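Local coordinates for exotoxin 3 (Staphylococcus aureus, PDB 2Z8L), which probably binds host glycans as a superantigen-like toxin, and here holds the sialylated, fucosylated sugar sialyl Lewis X, at residues V82-N87 with F93-V98; S29-N34 with L141-F146. One frame throughout, in Å; residues are numbered along the deposited sequence.

Contact 1: V82-N87 with F93-V98; sequences VKEAEN and FSYGGV. Unlike the reference sequence in segment 93-98: Phe93 (reference Tyr).
Glu84 lays its CG over one face of the Tyr95 ring, 3.9 Å from the ring centroid and 21° off the normal, which meets the definition of a CH-pi contact. The bend of the glutamate at its second torsion (chi2 -71°) folds the carboxylate back across the ring, leaving the two planes only 16° apart. Its OE2 takes a hydrogen bond from a water at 2.6 Å and also bonds to Tyr24 OH. That water donates as well to Val82 O and accepts from Tyr95 N, so both segments share one solvent molecule where direct backbone pairing ends.

The pairing itself is a classic beta bulge: Glu84 and Ala85 both face Phe93. Glu84 N donates to Phe93 O at 2.8 Å, and Phe93 N returns a bond of 2.9 Å to Ala85 O.

Phe93 offers its ring edge to the opposite strand. Phe93 CD2 lies 3.4 Å from Ala85 O, and the amide of Asn87 stands steeply against the rim, with Asn87 ND2 3.8 Å from Phe93 CZ. Asn87 OD1 accepts from Thr91 N in the connecting turn, which helps to orient that amide. The CB bonds of Lys83 and Glu86 point away from 93-98, and their ends meet in a salt bridge, Lys83 NZ to Glu86 OE1 2.7 Å.

This bulged hairpin belongs to the OB-fold domain. Its chemistry implies a division of labour: two backbone bonds and a bridging water set the register, while the Phe93 edge and the Glu84-Tyr95 overlap supply much of the buried surface.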
loop_
_atom_site.group_PDB
_atom_site.type_symbol
_atom_site.label_atom_id
_atom_site.label_comp_id
_atom_site.label_asym_id
_atom_site.label_seq_id
_atom_site.Cartn_x
_atom_site.Cartn_y
_atom_site.Cartn_z
ATOM N N VAL A 82 8.367 -0.249 -2.430
ATOM C CA VAL A 82 8.854 1.044 -1.963
ATOM C C VAL A 82 10.218 0.775 -1.349
ATOM O O VAL A 82 10.342 0.014 -0.423
ATOM C CB VAL A 82 7.877 1.705 -0.938
ATOM C CG1 VAL A 82 8.472 3.026 -0.443
ATOM C CG2 VAL A 82 6.525 1.886 -1.566
ATOM N N LYS A 83 11.261 1.345 -1.927
ATOM C CA LYS A 83 12.603 1.052 -1.480
ATOM C C LYS A 83 12.780 1.482 -0.039
ATOM O O LYS A 83 12.507 2.642 0.291
ATOM C CB LYS A 83 13.590 1.775 -2.386
ATOM C CG LYS A 83 14.958 1.291 -2.286
ATOM C CD LYS A 83 15.840 1.958 -3.345
ATOM C CE LYS A 83 15.302 1.686 -4.769
ATOM N NZ LYS A 83 16.407 1.622 -5.788
ATOM N N GLU A 84 13.168 0.563 0.846
ATOM C CA GLU A 84 13.458 0.908 2.238
ATOM C C GLU A 84 14.963 1.006 2.415
ATOM O O GLU A 84 15.474 1.823 3.187
ATOM C CB GLU A 84 12.883 -0.107 3.229
ATOM C CG GLU A 84 11.364 -0.307 3.163
ATOM C CD GLU A 84 10.529 0.880 3.705
ATOM O OE1 GLU A 84 11.064 1.747 4.456
ATOM O OE2 GLU A 84 9.308 0.922 3.384
ATOM N N ALA A 85 15.672 0.150 1.696
ATOM C CA ALA A 85 17.131 0.124 1.730
ATOM C C ALA A 85 17.655 -0.470 0.419
ATOM O O ALA A 85 16.918 -1.127 -0.316
ATOM C CB ALA A 85 17.598 -0.686 2.931
ATOM N N GLU A 86 18.915 -0.194 0.107
ATOM C CA GLU A 86 19.588 -0.816 -1.024
ATOM C C GLU A 86 21.063 -0.987 -0.695
ATOM O O GLU A 86 21.661 -0.112 -0.075
ATOM C CB GLU A 86 19.395 0.025 -2.286
ATOM C CG GLU A 86 20.057 -0.577 -3.520
ATOM C CD GLU A 86 19.673 0.118 -4.821
ATOM O OE1 GLU A 86 18.850 1.058 -4.788
ATOM O OE2 GLU A 86 20.204 -0.284 -5.881
ATOM N N ASN A 87 21.636 -2.122 -1.091
ATOM C CA ASN A 87 23.033 -2.417 -0.784
ATOM C C ASN A 87 23.906 -2.196 -2.019
ATOM O O ASN A 87 23.391 -1.777 -3.072
ATOM C CB ASN A 87 23.175 -3.819 -0.175
ATOM C CG ASN A 87 22.928 -4.929 -1.168
ATOM O OD1 ASN A 87 23.054 -4.744 -2.373
ATOM N ND2 ASN A 87 22.604 -6.106 -0.658
ATOM N N PHE A 93 15.504 -3.581 -0.957
ATOM C CA PHE A 93 14.709 -4.190 0.119
ATOM C C PHE A 93 13.427 -3.414 0.283
ATOM O O PHE A 93 13.448 -2.204 0.310
ATOM C CB PHE A 93 15.464 -4.182 1.441
ATOM C CG PHE A 93 16.788 -4.872 1.337
ATOM C CD1 PHE A 93 16.884 -6.237 1.527
ATOM C CD2 PHE A 93 17.907 -4.184 0.911
ATOM C CE1 PHE A 93 18.088 -6.902 1.372
ATOM C CE2 PHE A 93 19.100 -4.833 0.752
ATOM C CZ PHE A 93 19.195 -6.206 0.982
ATOM N N SER A 94 12.334 -4.143 0.421
ATOM C CA SER A 94 11.034 -3.543 0.612
ATOM C C SER A 94 10.195 -4.459 1.495
ATOM O O SER A 94 10.499 -5.657 1.633
ATOM C CB SER A 94 10.366 -3.324 -0.775
ATOM O OG SER A 94 9.068 -2.737 -0.708
ATOM N N TYR A 95 9.183 -3.881 2.137
ATOM C CA TYR A 95 8.309 -4.576 3.091
ATOM C C TYR A 95 6.951 -4.873 2.505
ATOM O O TYR A 95 6.235 -3.964 2.099
ATOM C CB TYR A 95 8.042 -3.702 4.329
ATOM C CG TYR A 95 9.211 -3.276 5.113
ATOM C CD1 TYR A 95 10.263 -4.135 5.356
ATOM C CD2 TYR A 95 9.223 -2.019 5.722
ATOM C CE1 TYR A 95 11.344 -3.744 6.119
ATOM C CE2 TYR A 95 10.291 -1.631 6.474
ATOM C CZ TYR A 95 11.348 -2.505 6.678
ATOM O OH TYR A 95 12.449 -2.135 7.441
ATOM N N GLY A 96 6.565 -6.143 2.501
ATOM C CA GLY A 96 5.236 -6.565 2.162
ATOM C C GLY A 96 4.825 -6.180 0.746
ATOM O O GLY A 96 5.647 -6.272 -0.161
ATOM N N GLY A 97 3.544 -5.918 0.559
ATOM C CA GLY A 97 3.005 -5.487 -0.729
ATOM C C GLY A 97 2.863 -6.558 -1.784
ATOM O O GLY A 97 2.738 -6.222 -2.967
ATOM N N VAL A 98 2.861 -7.842 -1.414
ATOM C CA VAL A 98 2.737 -8.980 -2.351
ATOM C C VAL A 98 1.260 -9.384 -2.486
ATOM O O VAL A 98 0.556 -9.584 -1.480
ATOM C CB VAL A 98 3.590 -10.184 -1.904
ATOM C CG1 VAL A 98 3.431 -11.324 -2.883
ATOM C CG2 VAL A 98 5.074 -9.751 -1.718
HETATM O O HOH W 1 8.711 -0.934 1.688
#

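Contact 2: S29-N34 with L141-F146; sequences SKELKN and LKELDF
Two carboxylates dominate the charged part of this contact: Glu31 OE1 and Glu143 OE1 lie 3.3 Å apart, a close approach of like charges rather than a hydrogen bond. The side chains cross at about a right angle, yet their carboxylate planes are nearly parallel, 18° apart. Glu143 reaches across from the helix on an extended chain, with CG anti to the backbone N (chi1 -171°), whereas Glu31 bends at its second torsion to bring its end closer. The CG of Glu31 also comes within 4.0 Å of Glu143 OE2. That oxygen forms a salt bridge with Lys147, one helical turn further on, which should offset part of the charge.

Van der Waals contact is made at the other end. Phe146 CE1 lies 3.8 Å from Ser29 CB and equally 3.8 Å from Ser29 OG, in an oblique approach. Beyond the pair, Tyr25 meets the Phe146 ring with planes at about 45°, and Phe80 of strand 77-81 touches both Ser29 and Glu143.

Within the strand, a weak hydrogen bond of 3.3 Å runs from Lys33 NZ to Glu31 O. In the helix, Phe146 N donates to Lys142 O at 3.0 Å, part of the regular turn that sets Glu143 and Phe146 on the side facing the strand.

The contact joins the OB-fold domain to the first turns of the beta-grasp helix, whose Leu141 touches the bound sialic acid. With 133 Å² buried and no hydrogen bond across it, the interface is light. In a crystal at pH 4.6 Glu31 may be the likelier of the facing glutamates to carry a proton, Lys147 probably helping to keep Glu143 charged.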
loop_
_atom_site.group_PDB
_atom_site.type_symbol
_atom_site.label_atom_id
_atom_site.label_comp_id
_atom_site.label_asym_id
_atom_site.label_seq_id
_atom_site.Cartn_x
_atom_site.Cartn_y
_atom_site.Cartn_z
ATOM N N SER A 29 7.792 4.763 -6.022
ATOM C CA SER A 29 7.274 3.406 -5.833
ATOM C C SER A 29 7.122 2.740 -7.196
ATOM O O SER A 29 7.183 3.418 -8.218
ATOM C CB SER A 29 5.943 3.473 -5.109
ATOM O OG SER A 29 4.951 4.110 -5.903
ATOM N N LYS A 30 6.997 1.409 -7.202
ATOM C CA LYS A 30 6.757 0.689 -8.454
ATOM C C LYS A 30 5.936 -0.572 -8.252
ATOM O O LYS A 30 5.982 -1.178 -7.183
ATOM C CB LYS A 30 8.068 0.379 -9.164
ATOM C CG LYS A 30 9.049 -0.474 -8.423
ATOM C CD LYS A 30 10.163 -0.967 -9.404
ATOM C CE LYS A 30 11.459 -1.480 -8.715
ATOM N NZ LYS A 30 12.089 -0.496 -7.737
ATOM N N GLU A 31 5.121 -0.899 -9.257
ATOM C CA GLU A 31 4.259 -2.090 -9.250
ATOM C C GLU A 31 4.891 -3.085 -10.194
ATOM O O GLU A 31 5.030 -2.790 -11.404
ATOM C CB GLU A 31 2.849 -1.734 -9.746
ATOM C CG GLU A 31 1.583 -2.246 -8.895
ATOM C CD GLU A 31 1.507 -3.764 -8.482
ATOM O OE1 GLU A 31 1.259 -4.051 -7.228
ATOM O OE2 GLU A 31 1.584 -4.649 -9.391
ATOM N N LEU A 32 5.325 -4.226 -9.684
ATOM C CA LEU A 32 5.922 -5.261 -10.510
ATOM C C LEU A 32 4.842 -6.292 -10.753
ATOM O O LEU A 32 4.055 -6.579 -9.876
ATOM C CB LEU A 32 7.112 -5.885 -9.857
ATOM C CG LEU A 32 8.268 -4.922 -9.611
ATOM C CD1 LEU A 32 9.230 -5.701 -8.800
ATOM C CD2 LEU A 32 8.881 -4.393 -10.908
ATOM N N LYS A 33 4.752 -6.762 -11.989
ATOM C CA LYS A 33 3.655 -7.601 -12.393
ATOM C C LYS A 33 4.121 -8.985 -12.829
ATOM O O LYS A 33 5.101 -9.110 -13.582
ATOM C CB LYS A 33 2.919 -6.936 -13.558
ATOM C CG LYS A 33 2.284 -5.631 -13.132
ATOM C CD LYS A 33 1.814 -4.752 -14.269
ATOM C CE LYS A 33 1.356 -3.381 -13.688
ATOM N NZ LYS A 33 2.461 -2.358 -13.387
ATOM N N ASN A 34 3.359 -9.990 -12.413
ATOM C CA ASN A 34 3.575 -11.360 -12.806
ATOM C C ASN A 34 5.006 -11.840 -12.570
ATOM O O ASN A 34 5.684 -12.423 -13.457
ATOM C CB ASN A 34 3.142 -11.574 -14.243
ATOM C CG ASN A 34 3.063 -13.037 -14.607
ATOM O OD1 ASN A 34 2.716 -13.860 -13.787
ATOM N ND2 ASN A 34 3.451 -13.377 -15.856
ATOM N N LEU A 141 -2.956 -3.466 1.730
ATOM C CA LEU A 141 -3.068 -2.231 2.513
ATOM C C LEU A 141 -1.879 -1.332 2.258
ATOM O O LEU A 141 -2.055 -0.097 2.252
ATOM C CB LEU A 141 -3.185 -2.510 4.016
ATOM C CG LEU A 141 -4.406 -3.281 4.421
ATOM C CD1 LEU A 141 -4.483 -3.291 5.981
ATOM C CD2 LEU A 141 -5.693 -2.707 3.818
ATOM N N LYS A 142 -0.679 -1.915 2.047
ATOM C CA LYS A 142 0.504 -1.092 1.758
ATOM C C LYS A 142 0.289 -0.146 0.557
ATOM O O LYS A 142 0.567 1.063 0.636
ATOM C CB LYS A 142 1.662 -1.984 1.447
ATOM C CG LYS A 142 2.967 -1.261 1.162
ATOM C CD LYS A 142 4.043 -2.198 0.607
ATOM C CE LYS A 142 5.407 -1.565 0.343
ATOM N NZ LYS A 142 5.997 -1.188 1.659
ATOM N N GLU A 143 -0.165 -0.705 -0.543
ATOM C CA GLU A 143 -0.425 0.064 -1.752
ATOM C C GLU A 143 -1.502 1.100 -1.576
ATOM O O GLU A 143 -1.317 2.227 -1.971
ATOM C CB GLU A 143 -0.736 -0.877 -2.922
ATOM C CG GLU A 143 -0.791 -0.116 -4.232
ATOM C CD GLU A 143 -0.883 -0.986 -5.468
ATOM O OE1 GLU A 143 -0.774 -2.249 -5.426
ATOM O OE2 GLU A 143 -1.082 -0.337 -6.550
ATOM N N LEU A 144 -2.611 0.716 -0.967
ATOM C CA LEU A 144 -3.666 1.705 -0.765
ATOM C C LEU A 144 -3.187 2.849 0.117
ATOM O O LEU A 144 -3.371 4.039 -0.219
ATOM C CB LEU A 144 -4.844 1.002 -0.108
ATOM C CG LEU A 144 -5.810 0.304 -1.002
ATOM C CD1 LEU A 144 -6.756 -0.471 -0.100
ATOM C CD2 LEU A 144 -6.535 1.496 -1.746
ATOM N N ASP A 145 -2.571 2.521 1.251
ATOM C CA ASP A 145 -2.029 3.544 2.186
ATOM C C ASP A 145 -1.112 4.485 1.426
ATOM O O ASP A 145 -1.274 5.707 1.473
ATOM C CB ASP A 145 -1.316 2.828 3.369
ATOM C CG ASP A 145 -0.507 3.762 4.284
ATOM O OD1 ASP A 145 -1.164 4.505 5.023
ATOM O OD2 ASP A 145 0.754 3.744 4.252
ATOM N N PHE A 146 -0.172 3.938 0.694
ATOM C CA PHE A 146 0.839 4.751 0.039
ATOM C C PHE A 146 0.245 5.662 -1.040
ATOM O O PHE A 146 0.487 6.879 -1.075
ATOM C CB PHE A 146 1.915 3.861 -0.542
ATOM C CG PHE A 146 3.154 4.619 -0.988
ATOM C CD1 PHE A 146 3.252 5.177 -2.251
ATOM C CD2 PHE A 146 4.240 4.762 -0.128
ATOM C CE1 PHE A 146 4.414 5.878 -2.611
ATOM C CE2 PHE A 146 5.346 5.452 -0.476
ATOM C CZ PHE A 146 5.432 6.041 -1.717
#

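In the fold
Contact 1 is local, a hairpin within the OB-fold domain, its centre about 12 Å from the centre of the chain; contact 2 has its centre about 5 Å from that point and brings together the two domains. Both are partly buried, but contact 1 has exposed residues at its rim, such as Ala85 and Glu86, whereas none that touch in contact 2 are exposed. Strands 30-33 and 92-100 both pair antiparallel with 77-81. Direct links also exist: Lys142 NZ bonds to Tyr95 O at 2.8 Å, and Val82 CG2 packs against Phe146 CE2 and Ser29 CB. Backbone hydrogen bonds and water join contact 1, whereas contact 2 relies on sparse side-chain touching, with Lys147 offsetting the charge of one glutamate.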